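Local structure of RND efflux system, outer membrane lipoprotein, NodT family (Burkholderia mallei, 6U94) at residues A[375-378]-A[379-383]; A[404-407]-A[408-412]; A[423-426]-A[427-430]; A[444-447]-A[448-452]. The protein probably serves as the outer membrane channel component of an RND-type efflux system, carrying substrates out of the cell. All blocks are in the same frame, centred on the assembly; numbering follows the deposited sequence.

Contact 1. Residues A[375-378]-A[379-383]; sequences FREV and ADNLA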
ATOM      1  N   PHE A 375     -11.940   7.098  10.680  1.00 56.98           N
ATOM      2  CA  PHE A 375     -11.329   8.386  10.373  1.00 57.69           C
ATOM      3  C   PHE A 375      -9.839   8.368  10.679  1.00 60.95           C
ATOM      4  O   PHE A 375      -9.025   8.826   9.871  1.00 59.70           O
ATOM      5  CB  PHE A 375     -12.022   9.502  11.154  1.00 57.38           C
ATOM      6  CG  PHE A 375     -13.273  10.012  10.502  1.00 55.76           C
ATOM      7  CD1 PHE A 375     -14.465   9.301  10.606  1.00 51.98           C
ATOM      8  CD2 PHE A 375     -13.266  11.202   9.794  1.00 48.30           C
ATOM      9  CE1 PHE A 375     -15.624   9.771  10.007  1.00 49.00           C
ATOM     10  CE2 PHE A 375     -14.415  11.680   9.195  1.00 48.71           C
ATOM     11  CZ  PHE A 375     -15.601  10.958   9.302  1.00 54.44           C
ATOM     12  N   ARG A 376      -9.466   7.845  11.850  1.00 63.84           N
ATOM     13  CA  ARG A 376      -8.057   7.752  12.211  1.00 61.91           C
ATOM     14  C   ARG A 376      -7.282   6.937  11.186  1.00 61.97           C
ATOM     15  O   ARG A 376      -6.160   7.296  10.813  1.00 62.90           O
ATOM     16  CB  ARG A 376      -7.914   7.142  13.606  1.00 65.44           C
ATOM     17  CG  ARG A 376      -6.474   7.064  14.112  1.00 73.77           C
ATOM     18  CD  ARG A 376      -6.423   6.536  15.539  1.00 79.39           C
ATOM     19  NE  ARG A 376      -7.217   7.353  16.454  1.00 85.17           N
ATOM     20  CZ  ARG A 376      -6.778   8.470  17.028  1.00 90.88           C
ATOM     21  NH1 ARG A 376      -5.550   8.908  16.778  1.00 92.79           N
ATOM     22  NH2 ARG A 376      -7.566   9.154  17.847  1.00 90.90           N
ATOM     23  N   GLU A 377      -7.876   5.842  10.708  1.00 57.95           N
ATOM     24  CA  GLU A 377      -7.230   5.026   9.685  1.00 55.67           C
ATOM     25  C   GLU A 377      -7.027   5.812   8.395  1.00 58.92           C
ATOM     26  O   GLU A 377      -6.006   5.655   7.715  1.00 58.33           O
ATOM     27  CB  GLU A 377      -8.069   3.780   9.427  1.00 53.92           C
ATOM     28  CG  GLU A 377      -7.477   2.792   8.459  1.00 52.17           C
ATOM     29  CD  GLU A 377      -8.295   1.513   8.386  1.00 57.14           C
ATOM     30  OE1 GLU A 377      -9.509   1.583   8.088  1.00 57.49           O
ATOM     31  OE2 GLU A 377      -7.726   0.440   8.654  1.00 59.04           O
ATOM     32  N   VAL A 378      -7.996   6.656   8.037  1.00 55.49           N
ATOM     33  CA  VAL A 378      -7.869   7.450   6.821  1.00 50.24           C
ATOM     34  C   VAL A 378      -6.767   8.493   6.979  1.00 54.26           C
ATOM     35  O   VAL A 378      -5.944   8.687   6.076  1.00 52.21           O
ATOM     36  CB  VAL A 378      -9.220   8.096   6.466  1.00 49.17           C
ATOM     37  CG1 VAL A 378      -9.024   9.208   5.440  1.00 48.81           C
ATOM     38  CG2 VAL A 378     -10.187   7.038   5.940  1.00 50.21           C
ATOM     39  N   ALA A 379      -6.731   9.175   8.127  1.00 51.49           N
ATOM     40  CA  ALA A 379      -5.691  10.170   8.367  1.00 56.05           C
ATOM     41  C   ALA A 379      -4.310   9.525   8.402  1.00 61.12           C
ATOM     42  O   ALA A 379      -3.333  10.108   7.919  1.00 63.05           O
ATOM     43  CB  ALA A 379      -5.971  10.915   9.671  1.00 54.06           C
ATOM     44  N   ASP A 380      -4.215   8.313   8.959  1.00 58.02           N
ATOM     45  CA  ASP A 380      -2.921   7.649   9.077  1.00 56.01           C
ATOM     46  C   ASP A 380      -2.358   7.276   7.711  1.00 58.79           C
ATOM     47  O   ASP A 380      -1.149   7.396   7.480  1.00 61.20           O
ATOM     48  CB  ASP A 380      -3.045   6.412   9.967  1.00 52.62           C
ATOM     49  CG  ASP A 380      -3.113   6.759  11.441  1.00 59.03           C
ATOM     50  OD1 ASP A 380      -3.124   7.964  11.772  1.00 60.75           O
ATOM     51  OD2 ASP A 380      -3.151   5.827  12.272  1.00 61.31           O
ATOM     52  N   ASN A 381      -3.212   6.817   6.794  1.00 54.39           N
ATOM     53  CA  ASN A 381      -2.718   6.444   5.475  1.00 56.80           C
ATOM     54  C   ASN A 381      -2.366   7.666   4.638  1.00 56.25           C
ATOM     55  O   ASN A 381      -1.484   7.589   3.776  1.00 57.06           O
ATOM     56  CB  ASN A 381      -3.743   5.577   4.748  1.00 54.06           C
ATOM     57  CG  ASN A 381      -3.705   4.128   5.199  1.00 65.75           C
ATOM     58  OD1 ASN A 381      -2.840   3.361   4.782  1.00 67.61           O
ATOM     59  ND2 ASN A 381      -4.653   3.746   6.049  1.00 75.40           N
ATOM     60  N   LEU A 382      -3.045   8.792   4.866  1.00 53.72           N
ATOM     61  CA  LEU A 382      -2.680  10.024   4.180  1.00 56.49           C
ATOM     62  C   LEU A 382      -1.330  10.538   4.665  1.00 58.11           C
ATOM     63  O   LEU A 382      -0.511  11.005   3.865  1.00 60.04           O
ATOM     64  CB  LEU A 382      -3.763  11.081   4.389  1.00 58.91           C
ATOM     65  CG  LEU A 382      -5.066  10.931   3.604  1.00 56.46           C
ATOM     66  CD1 LEU A 382      -6.177  11.688   4.313  1.00 52.04           C
ATOM     67  CD2 LEU A 382      -4.886  11.454   2.188  1.00 55.55           C
ATOM     68  N   ALA A 383      -1.082  10.459   5.976  1.00 58.48           N
ATOM     69  CA  ALA A 383       0.216  10.860   6.507  1.00 58.41           C
ATOM     70  C   ALA A 383       1.306   9.897   6.062  1.00 60.82           C
ATOM     71  O   ALA A 383       2.412  10.323   5.712  1.00 60.94           O
ATOM     72  CB  ALA A 383       0.163  10.941   8.031  1.00 55.69           C
TER
HETATM   73  O   HOH W   1      -3.179   8.038  14.634  1.00 81.58           O
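Glu-377 and Asn-381 make a local i to i+4 contact on one face of the long helix 362-415, in the part of the helical domain of this outer membrane factor where helix 421-454 packs alongside. The carbonyl oxygen of Glu-377 takes two bonds from the same residue: the routine helical one from Asn-381 N, and a second from the side-chain amide, Asn-381 ND2 to Glu-377 O at 2.9 Å. The two donors arrive from opposite faces of the carbonyl plane. Asn-381 has its CG beside its own backbone N (chi1 -80°), which folds the amide back over the preceding turn; ND2 also rests 3.8 Å from CG of Glu-377. The Glu-377 chain is extended, and its carboxylate leaves the helix to form a salt bridge through OE1 with Arg-282. Next to this pair, Val-378 and Leu-382 run side by side, CG1 of the valine 3.9 Å from CD1 of the leucine, and both reach Leu-323 of helix 321-326. On the more exposed side, Arg-376 and Asp-380 point the same way and touch near the backbone, CG of the arginine against OD2, but NH1 of Arg-376 stays 5.6 Å from OD1 of Asp-380. A water joins them, donating to Asp-380 OD1 at 2.9 Å and accepting a weak bond from Arg-376 NH1 at the edge of the guanidinium, while NH2 of the arginine bonds to the carbonyl of Val-331. The opposite charges are thus linked through a water, weakly on the arginine side, and their attraction is probably softened, whereas the amide of Asn-381 is held directly by the backbone.

Contact 2. Residues A[404-407]-A[408-412]; sequences ETKR and LADMR
Lys-406 and Asp-410 form an i to i+4 salt bridge on the helical hairpin of the outer membrane factor fold, near the end of helix 362-415 and on the side turned to helix 421-454. This is the closely packed part of the contact. NZ of Lys-406 lies 2.6 Å from OD2 of Asp-410 and uses the syn lone pair of that oxygen. The lysine chain runs out extended and turns only at its last torsion (chi4 -64°), which brings the ammonium round to the carboxylate. The lysine side chain also touches Ala-426 and Leu-430, and Ala-409 meets Val-423, so this side of the helix is covered by its neighbour.

The other side is the more exposed one, where side chains pair with each other and not with a neighbouring helix; in the crystal Glu-404 and Arg-407 also touch a neighbouring molecule. Here Arg-407 grips Glu-404 side-on, NE to OE1 and NH2 to OE2, both at 2.9 Å. The two bonds are not equivalent: OE2 is met on its syn lone pair, while OE1 is approached from above the carboxylate plane. Holding two nitrogens at once should fix the rotation of the guanidinium. Leu-408 crosses beside this ion pair, its CD2 over one face of the guanidinium at 3.9 Å from NH2, and its CG 3.8 Å from OE2 of Glu-404. Met-411 runs alongside the arginine in the same direction. With the thioether bent at its final torsion (chi3 -57°), the methyl CE of Met-411 curls back to lie 3.3 Å from NH1 of Arg-407.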
ATOM      1  N   GLU A 404      27.217  12.516  -8.820  1.00 77.14           N
ATOM      2  CA  GLU A 404      28.288  13.473  -9.077  1.00 83.00           C
ATOM      3  C   GLU A 404      29.557  13.097  -8.324  1.00 82.10           C
ATOM      4  O   GLU A 404      30.665  13.251  -8.852  1.00 89.97           O
ATOM      5  CB  GLU A 404      27.831  14.882  -8.698  1.00 86.47           C
ATOM      6  CG  GLU A 404      28.925  15.942  -8.741  1.00 92.35           C
ATOM      7  CD  GLU A 404      29.356  16.307 -10.154  1.00100.35           C
ATOM      8  OE1 GLU A 404      28.802  15.753 -11.127  1.00102.58           O
ATOM      9  OE2 GLU A 404      30.254  17.162 -10.292  1.00105.86           O
ATOM     10  N   THR A 405      29.418  12.602  -7.091  1.00 78.54           N
ATOM     11  CA  THR A 405      30.587  12.159  -6.337  1.00 81.64           C
ATOM     12  C   THR A 405      31.326  11.050  -7.075  1.00 85.27           C
ATOM     13  O   THR A 405      32.554  11.092  -7.211  1.00 92.84           O
ATOM     14  CB  THR A 405      30.175  11.691  -4.944  1.00 77.27           C
ATOM     15  OG1 THR A 405      29.560  12.776  -4.244  1.00 79.58           O
ATOM     16  CG2 THR A 405      31.391  11.216  -4.162  1.00 80.19           C
ATOM     17  N   LYS A 406      30.586  10.054  -7.569  1.00 82.08           N
ATOM     18  CA  LYS A 406      31.209   8.988  -8.344  1.00 84.24           C
ATOM     19  C   LYS A 406      31.864   9.527  -9.612  1.00 87.38           C
ATOM     20  O   LYS A 406      32.877   8.984 -10.065  1.00 93.61           O
ATOM     21  CB  LYS A 406      30.176   7.914  -8.691  1.00 79.76           C
ATOM     22  CG  LYS A 406      30.749   6.745  -9.479  1.00 83.67           C
ATOM     23  CD  LYS A 406      29.663   5.834 -10.015  1.00 86.63           C
ATOM     24  CE  LYS A 406      30.183   4.993 -11.169  1.00 89.82           C
ATOM     25  NZ  LYS A 406      30.569   5.837 -12.337  1.00 89.17           N
ATOM     26  N   ARG A 407      31.310  10.596 -10.190  1.00 85.65           N
ATOM     27  CA  ARG A 407      31.913  11.181 -11.384  1.00 87.18           C
ATOM     28  C   ARG A 407      33.235  11.864 -11.058  1.00 88.83           C
ATOM     29  O   ARG A 407      34.216  11.721 -11.798  1.00 86.61           O
ATOM     30  CB  ARG A 407      30.945  12.172 -12.031  1.00 90.47           C
ATOM     31  CG  ARG A 407      31.434  12.725 -13.360  1.00 93.76           C
ATOM     32  CD  ARG A 407      30.468  13.752 -13.934  1.00 95.86           C
ATOM     33  NE  ARG A 407      30.562  15.041 -13.254  1.00 97.62           N
ATOM     34  CZ  ARG A 407      31.367  16.029 -13.634  1.00101.88           C
ATOM     35  NH1 ARG A 407      32.150  15.880 -14.695  1.00104.44           N
ATOM     36  NH2 ARG A 407      31.390  17.170 -12.958  1.00100.91           N
ATOM     37  N   LEU A 408      33.281  12.621  -9.960  1.00 89.78           N
ATOM     38  CA  LEU A 408      34.530  13.246  -9.544  1.00 88.88           C
ATOM     39  C   LEU A 408      35.527  12.224  -9.017  1.00 94.83           C
ATOM     40  O   LEU A 408      36.735  12.479  -9.047  1.00100.08           O
ATOM     41  CB  LEU A 408      34.254  14.313  -8.487  1.00 88.40           C
ATOM     42  CG  LEU A 408      33.322  15.437  -8.952  1.00 90.33           C
ATOM     43  CD1 LEU A 408      33.009  16.394  -7.813  1.00 90.77           C
ATOM     44  CD2 LEU A 408      33.931  16.181 -10.133  1.00 87.54           C
ATOM     45  N   ALA A 409      35.046  11.075  -8.540  1.00 95.85           N
ATOM     46  CA  ALA A 409      35.946   9.993  -8.164  1.00 97.42           C
ATOM     47  C   ALA A 409      36.514   9.293  -9.392  1.00101.74           C
ATOM     48  O   ALA A 409      37.717   9.012  -9.447  1.00 96.28           O
ATOM     49  CB  ALA A 409      35.215   8.994  -7.267  1.00 88.39           C
ATOM     50  N   ASP A 410      35.660   8.998 -10.380  1.00106.59           N
ATOM     51  CA  ASP A 410      36.134   8.397 -11.624  1.00113.88           C
ATOM     52  C   ASP A 410      37.177   9.276 -12.298  1.00119.45           C
ATOM     53  O   ASP A 410      38.122   8.774 -12.916  1.00123.29           O
ATOM     54  CB  ASP A 410      34.958   8.153 -12.572  1.00112.83           C
ATOM     55  CG  ASP A 410      34.078   7.003 -12.131  1.00113.42           C
ATOM     56  OD1 ASP A 410      34.621   5.974 -11.680  1.00116.21           O
ATOM     57  OD2 ASP A 410      32.840   7.127 -12.240  1.00112.13           O
ATOM     58  N   MET A 411      37.021  10.596 -12.186  1.00120.34           N
ATOM     59  CA  MET A 411      37.946  11.511 -12.842  1.00122.48           C
ATOM     60  C   MET A 411      39.308  11.505 -12.158  1.00120.54           C
ATOM     61  O   MET A 411      40.345  11.467 -12.830  1.00125.99           O
ATOM     62  CB  MET A 411      37.352  12.918 -12.864  1.00127.61           C
ATOM     63  CG  MET A 411      37.765  13.762 -14.054  1.00133.57           C
ATOM     64  SD  MET A 411      36.706  15.211 -14.225  1.00135.95           S
ATOM     65  CE  MET A 411      35.097  14.435 -14.353  1.00131.44           C
ATOM     66  N   ARG A 412      39.327  11.539 -10.822  1.00114.68           N
ATOM     67  CA  ARG A 412      40.600  11.539 -10.109  1.00116.00           C
ATOM     68  C   ARG A 412      41.305  10.194 -10.208  1.00113.77           C
ATOM     69  O   ARG A 412      42.539  10.138 -10.146  1.00118.08           O
ATOM     70  CB  ARG A 412      40.397  11.921  -8.642  1.00116.78           C
ATOM     71  CG  ARG A 412      40.032  13.379  -8.420  1.00120.07           C
ATOM     72  CD  ARG A 412      40.232  13.788  -6.967  1.00122.37           C
ATOM     73  NE  ARG A 412      39.747  12.773  -6.035  1.00122.81           N
ATOM     74  CZ  ARG A 412      38.469  12.596  -5.711  1.00121.10           C
ATOM     75  NH1 ARG A 412      37.529  13.362  -6.246  1.00119.74           N
ATOM     76  NH2 ARG A 412      38.128  11.645  -4.852  1.00113.77           N
TER

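Contact 3. Residues A[423-426]-A[427-430]; sequences VFDA and QRQL
Residues 423-430 form two regular turns of helix 421-454, the second arm of the helical hairpin in this outer membrane factor fold. Four i to i+4 bonds link the turns, from Gln-427 N to Val-423 O (2.9 Å) through to Leu-430 N to Ala-426 O (2.8 Å), and CA of Asp-425 lies 5.3 Å from CA of Arg-428. One side of these turns is covered: Val-423 and Ala-426 pack against helix 362-415, and Gln-427 reaches helix 156-203.

Asp-425 and Arg-428 carry the more exposed side. The aspartate has CG opposite its backbone N (chi1 -178°), which sends the carboxylate along the helix surface to where the arginine crosses it. The side-chain bonds within these turns converge on one oxygen: NH2 of Arg-428 forms the salt bridge to OD1 of Asp-425, modelled at 2.5 Å, a doubtful length although the pairing is clear, and NE of the same arginine adds a weak bond. OD1 sits near the guanidinium plane at its edge, yet the carboxylate itself stands almost perpendicular to that plane, at 89°. NE2 of Gln-429 contributes another weak bond to OD1.

The ring of Phe-424 touches Arg-217, Thr-220 and Gln-221 of helix 211-247. Ring and guanidinium planes are inclined at 49°, short of a parallel stack, and a single ring corner, CE2 of Phe-424, lies over one guanidinium face, offset toward its rim and 3.9 Å from NH1 of Arg-428.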
ATOM      1  N   VAL A 423      36.021   5.508  -5.938  1.00 91.55           N
ATOM      2  CA  VAL A 423      35.034   5.023  -6.899  1.00 87.68           C
ATOM      3  C   VAL A 423      34.239   3.871  -6.299  1.00 94.93           C
ATOM      4  O   VAL A 423      33.010   3.808  -6.429  1.00 91.90           O
ATOM      5  CB  VAL A 423      35.725   4.609  -8.212  1.00 88.98           C
ATOM      6  CG1 VAL A 423      34.718   4.011  -9.180  1.00 78.80           C
ATOM      7  CG2 VAL A 423      36.437   5.801  -8.839  1.00 88.98           C
ATOM      8  N   PHE A 424      34.930   2.952  -5.619  1.00101.53           N
ATOM      9  CA  PHE A 424      34.264   1.804  -5.010  1.00104.54           C
ATOM     10  C   PHE A 424      33.216   2.246  -3.996  1.00101.33           C
ATOM     11  O   PHE A 424      32.067   1.789  -4.034  1.00100.59           O
ATOM     12  CB  PHE A 424      35.306   0.895  -4.352  1.00111.30           C
ATOM     13  CG  PHE A 424      34.721  -0.100  -3.392  1.00115.05           C
ATOM     14  CD1 PHE A 424      34.104  -1.247  -3.858  1.00114.01           C
ATOM     15  CD2 PHE A 424      34.792   0.109  -2.025  1.00117.87           C
ATOM     16  CE1 PHE A 424      33.564  -2.165  -2.982  1.00114.35           C
ATOM     17  CE2 PHE A 424      34.251  -0.809  -1.142  1.00117.37           C
ATOM     18  CZ  PHE A 424      33.638  -1.946  -1.622  1.00116.14           C
ATOM     19  N   ASP A 425      33.594   3.142  -3.082  1.00101.58           N
ATOM     20  CA  ASP A 425      32.677   3.552  -2.024  1.00101.95           C
ATOM     21  C   ASP A 425      31.491   4.328  -2.583  1.00 97.29           C
ATOM     22  O   ASP A 425      30.355   4.155  -2.123  1.00 96.73           O
ATOM     23  CB  ASP A 425      33.422   4.389  -0.984  1.00109.83           C
ATOM     24  CG  ASP A 425      32.534   4.817   0.165  1.00115.58           C
ATOM     25  OD1 ASP A 425      31.557   4.099   0.469  1.00119.02           O
ATOM     26  OD2 ASP A 425      32.806   5.879   0.760  1.00119.51           O
ATOM     27  N   ALA A 426      31.731   5.190  -3.575  1.00 93.08           N
ATOM     28  CA  ALA A 426      30.648   5.999  -4.124  1.00 86.99           C
ATOM     29  C   ALA A 426      29.673   5.150  -4.934  1.00 83.91           C
ATOM     30  O   ALA A 426      28.454   5.330  -4.831  1.00 82.98           O
ATOM     31  CB  ALA A 426      31.216   7.129  -4.979  1.00 86.87           C
ATOM     32  N   GLN A 427      30.192   4.226  -5.747  1.00 84.12           N
ATOM     33  CA  GLN A 427      29.322   3.364  -6.540  1.00 87.18           C
ATOM     34  C   GLN A 427      28.456   2.485  -5.648  1.00 89.27           C
ATOM     35  O   GLN A 427      27.263   2.297  -5.917  1.00 83.00           O
ATOM     36  CB  GLN A 427      30.161   2.506  -7.490  1.00 92.08           C
ATOM     37  CG  GLN A 427      29.355   1.584  -8.402  1.00 96.12           C
ATOM     38  CD  GLN A 427      28.975   0.270  -7.739  1.00100.89           C
ATOM     39  OE1 GLN A 427      29.597  -0.149  -6.761  1.00103.53           O
ATOM     40  NE2 GLN A 427      27.944  -0.380  -8.265  1.00100.26           N
ATOM     41  N   ARG A 428      29.043   1.932  -4.584  1.00 93.62           N
ATOM     42  CA  ARG A 428      28.295   1.062  -3.684  1.00 95.42           C
ATOM     43  C   ARG A 428      27.179   1.824  -2.978  1.00 92.77           C
ATOM     44  O   ARG A 428      26.087   1.282  -2.762  1.00 91.48           O
ATOM     45  CB  ARG A 428      29.256   0.426  -2.679  1.00102.66           C
ATOM     46  CG  ARG A 428      28.765   0.408  -1.244  1.00109.29           C
ATOM     47  CD  ARG A 428      29.857  -0.041  -0.286  1.00117.78           C
ATOM     48  NE  ARG A 428      30.571   1.083   0.312  1.00123.36           N
ATOM     49  CZ  ARG A 428      31.475   0.958   1.279  1.00131.89           C
ATOM     50  NH1 ARG A 428      31.776  -0.241   1.755  1.00134.97           N
ATOM     51  NH2 ARG A 428      32.077   2.031   1.772  1.00135.88           N
ATOM     52  N   GLN A 429      27.430   3.086  -2.618  1.00 89.96           N
ATOM     53  CA  GLN A 429      26.375   3.900  -2.026  1.00 87.18           C
ATOM     54  C   GLN A 429      25.342   4.313  -3.065  1.00 81.00           C
ATOM     55  O   GLN A 429      24.151   4.418  -2.747  1.00 77.96           O
ATOM     56  CB  GLN A 429      26.969   5.141  -1.359  1.00 93.24           C
ATOM     57  CG  GLN A 429      27.758   4.857  -0.098  1.00100.48           C
ATOM     58  CD  GLN A 429      28.194   6.129   0.602  1.00105.08           C
ATOM     59  OE1 GLN A 429      27.652   7.205   0.351  1.00104.92           O
ATOM     60  NE2 GLN A 429      29.182   6.013   1.483  1.00109.99           N
ATOM     61  N   LEU A 430      25.775   4.553  -4.305  1.00 79.55           N
ATOM     62  CA  LEU A 430      24.840   4.951  -5.352  1.00 73.56           C
ATOM     63  C   LEU A 430      23.872   3.821  -5.682  1.00 71.25           C
ATOM     64  O   LEU A 430      22.656   4.033  -5.757  1.00 69.59           O
ATOM     65  CB  LEU A 430      25.610   5.385  -6.600  1.00 73.25           C
ATOM     66  CG  LEU A 430      24.786   5.717  -7.846  1.00 69.82           C
ATOM     67  CD1 LEU A 430      23.872   6.903  -7.593  1.00 66.82           C
ATOM     68  CD2 LEU A 430      25.698   5.984  -9.034  1.00 72.46           C
TER

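Contact 4. Residues A[444-447]-A[448-452]; sequences GLTS and RVTLY
Leu-445 and Arg-448 slant across one another on helix 421-454, close to the centre of the chain, where this helix of the outer membrane factor domain packs against helices 156-203 and 362-415. In the arginine, chi1 of -63° places CG opposite the carbonyl carbon and lays the chain over the preceding turn: its CG passes 3.2 Å from Gly-444 O, and a bend at chi3 carries the guanidinium to the leucine, with NH1 of Arg-448 3.9 Å from CD2 of Leu-445. That same NH1 comes near NH2 of Arg-385 on helix 362-415, a meeting of like charges. Leu-445 also touches Leu-175 of helix 156-203.

Hydroxyls also turn back to the helix backbone. Ser-447 OG donates to Gly-444 O at 3.3 Å, reaching it from the same face of the carbonyl plane as Arg-448 N. Thr-450 behaves similarly one turn on: its OG1, at a chi1 of -51°, donates to Thr-446 O at 3.0 Å from above the carbonyl plane, joining the backbone bond from Thr-450 N to that oxygen. OG1 of Thr-446 likewise bonds a carbonyl of its own helix, that of Leu-442, and also OD1 of Asn-172 on helix 156-203. The hydroxyls of Ser-447 and Thr-450 are thus satisfied within their own helix, consistent with the placing of these residues against Arg-385 and Asn-381 of helix 362-415.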
ATOM      1  N   GLY A 444       4.740   4.389  -1.784  1.00 58.18           N
ATOM      2  CA  GLY A 444       3.790   5.458  -2.042  1.00 56.26           C
ATOM      3  C   GLY A 444       2.578   4.981  -2.819  1.00 63.34           C
ATOM      4  O   GLY A 444       1.443   5.357  -2.515  1.00 66.84           O
ATOM      5  N   LEU A 445       2.801   4.140  -3.832  1.00 62.87           N
ATOM      6  CA  LEU A 445       1.686   3.562  -4.574  1.00 61.04           C
ATOM      7  C   LEU A 445       0.867   2.636  -3.686  1.00 59.62           C
ATOM      8  O   LEU A 445      -0.368   2.707  -3.665  1.00 56.81           O
ATOM      9  CB  LEU A 445       2.206   2.812  -5.799  1.00 62.24           C
ATOM     10  CG  LEU A 445       2.999   3.645  -6.808  1.00 58.62           C
ATOM     11  CD1 LEU A 445       3.503   2.773  -7.946  1.00 57.51           C
ATOM     12  CD2 LEU A 445       2.144   4.786  -7.335  1.00 55.59           C
ATOM     13  N   THR A 446       1.549   1.764  -2.936  1.00 59.49           N
ATOM     14  CA  THR A 446       0.862   0.836  -2.045  1.00 61.42           C
ATOM     15  C   THR A 446      -0.039   1.573  -1.061  1.00 63.19           C
ATOM     16  O   THR A 446      -1.169   1.141  -0.801  1.00 66.36           O
ATOM     17  CB  THR A 446       1.885  -0.021  -1.296  1.00 57.60           C
ATOM     18  OG1 THR A 446       2.543  -0.897  -2.218  1.00 63.53           O
ATOM     19  CG2 THR A 446       1.211  -0.851  -0.203  1.00 48.12           C
ATOM     20  N   SER A 447       0.438   2.691  -0.514  1.00 54.60           N
ATOM     21  CA  SER A 447      -0.359   3.423   0.463  1.00 56.26           C
ATOM     22  C   SER A 447      -1.564   4.097  -0.180  1.00 55.23           C
ATOM     23  O   SER A 447      -2.563   4.346   0.503  1.00 55.38           O
ATOM     24  CB  SER A 447       0.504   4.456   1.185  1.00 58.05           C
ATOM     25  OG  SER A 447       0.404   5.715   0.555  1.00 65.86           O
ATOM     26  N   ARG A 448      -1.490   4.415  -1.475  1.00 50.41           N
ATOM     27  CA  ARG A 448      -2.666   4.925  -2.172  1.00 50.74           C
ATOM     28  C   ARG A 448      -3.695   3.820  -2.368  1.00 57.70           C
ATOM     29  O   ARG A 448      -4.906   4.064  -2.284  1.00 54.66           O
ATOM     30  CB  ARG A 448      -2.260   5.532  -3.515  1.00 55.83           C
ATOM     31  CG  ARG A 448      -1.332   6.735  -3.381  1.00 59.86           C
ATOM     32  CD  ARG A 448      -0.535   6.989  -4.647  1.00 64.02           C
ATOM     33  NE  ARG A 448      -1.371   7.443  -5.755  1.00 65.69           N
ATOM     34  CZ  ARG A 448      -0.893   8.031  -6.848  1.00 67.19           C
ATOM     35  NH1 ARG A 448       0.412   8.239  -6.972  1.00 67.22           N
ATOM     36  NH2 ARG A 448      -1.716   8.417  -7.813  1.00 66.12           N
ATOM     37  N   VAL A 449      -3.228   2.598  -2.633  1.00 58.95           N
ATOM     38  CA  VAL A 449      -4.120   1.448  -2.719  1.00 58.61           C
ATOM     39  C   VAL A 449      -4.808   1.211  -1.382  1.00 62.34           C
ATOM     40  O   VAL A 449      -6.015   0.945  -1.327  1.00 58.99           O
ATOM     41  CB  VAL A 449      -3.336   0.208  -3.186  1.00 56.51           C
ATOM     42  CG1 VAL A 449      -4.149  -1.062  -2.952  1.00 56.45           C
ATOM     43  CG2 VAL A 449      -2.962   0.346  -4.653  1.00 53.03           C
ATOM     44  N   THR A 450      -4.057   1.320  -0.284  1.00 59.62           N
ATOM     45  CA  THR A 450      -4.645   1.120   1.036  1.00 58.98           C
ATOM     46  C   THR A 450      -5.650   2.217   1.369  1.00 62.07           C
ATOM     47  O   THR A 450      -6.685   1.951   1.993  1.00 62.28           O
ATOM     48  CB  THR A 450      -3.549   1.062   2.097  1.00 58.46           C
ATOM     49  OG1 THR A 450      -2.554   0.113   1.696  1.00 62.89           O
ATOM     50  CG2 THR A 450      -4.130   0.637   3.437  1.00 59.63           C
ATOM     51  N   LEU A 451      -5.369   3.455   0.957  1.00 57.31           N
ATOM     52  CA  LEU A 451      -6.331   4.530   1.167  1.00 54.65           C
ATOM     53  C   LEU A 451      -7.595   4.321   0.340  1.00 58.15           C
ATOM     54  O   LEU A 451      -8.690   4.698   0.776  1.00 63.45           O
ATOM     55  CB  LEU A 451      -5.693   5.878   0.840  1.00 57.56           C
ATOM     56  CG  LEU A 451      -6.574   7.114   1.042  1.00 58.10           C
ATOM     57  CD1 LEU A 451      -7.082   7.201   2.478  1.00 52.03           C
ATOM     58  CD2 LEU A 451      -5.816   8.373   0.653  1.00 52.10           C
ATOM     59  N   TYR A 452      -7.469   3.728  -0.852  1.00 53.27           N
ATOM     60  CA  TYR A 452      -8.655   3.361  -1.619  1.00 57.41           C
ATOM     61  C   TYR A 452      -9.570   2.440  -0.818  1.00 57.05           C
ATOM     62  O   TYR A 452     -10.798   2.522  -0.942  1.00 55.82           O
ATOM     63  CB  TYR A 452      -8.250   2.689  -2.933  1.00 59.25           C
ATOM     64  CG  TYR A 452      -9.376   1.908  -3.580  1.00 61.89           C
ATOM     65  CD1 TYR A 452      -9.530   0.546  -3.346  1.00 66.29           C
ATOM     66  CD2 TYR A 452     -10.287   2.533  -4.421  1.00 64.21           C
ATOM     67  CE1 TYR A 452     -10.566  -0.170  -3.929  1.00 69.08           C
ATOM     68  CE2 TYR A 452     -11.320   1.828  -5.010  1.00 66.18           C
ATOM     69  CZ  TYR A 452     -11.456   0.476  -4.761  1.00 69.18           C
ATOM     70  OH  TYR A 452     -12.480  -0.235  -5.345  1.00 70.13           O
TER

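How the contacts relate
The four contacts are two pairs set far apart along the antiparallel hairpin of helices 362-415 and 421-454. Contacts 1 and 4 face each other across it, their centres 11 Å apart: CD2 of Leu-382 meets CD2 of Leu-451 at 3.6 Å, and OD1 of Asn-381 packs on CG2 of Thr-450. Contacts 2 and 3 are paired likewise near the connecting turn, with centres 10 Å apart and CA of Lys-406 3.8 Å from CB of Ala-426. Along each helix the separation is large, about 43 Å between the centres of contacts 1 and 2 and about 33 Å between those of contacts 3 and 4. Together they sample both ends of one long interhelical seam.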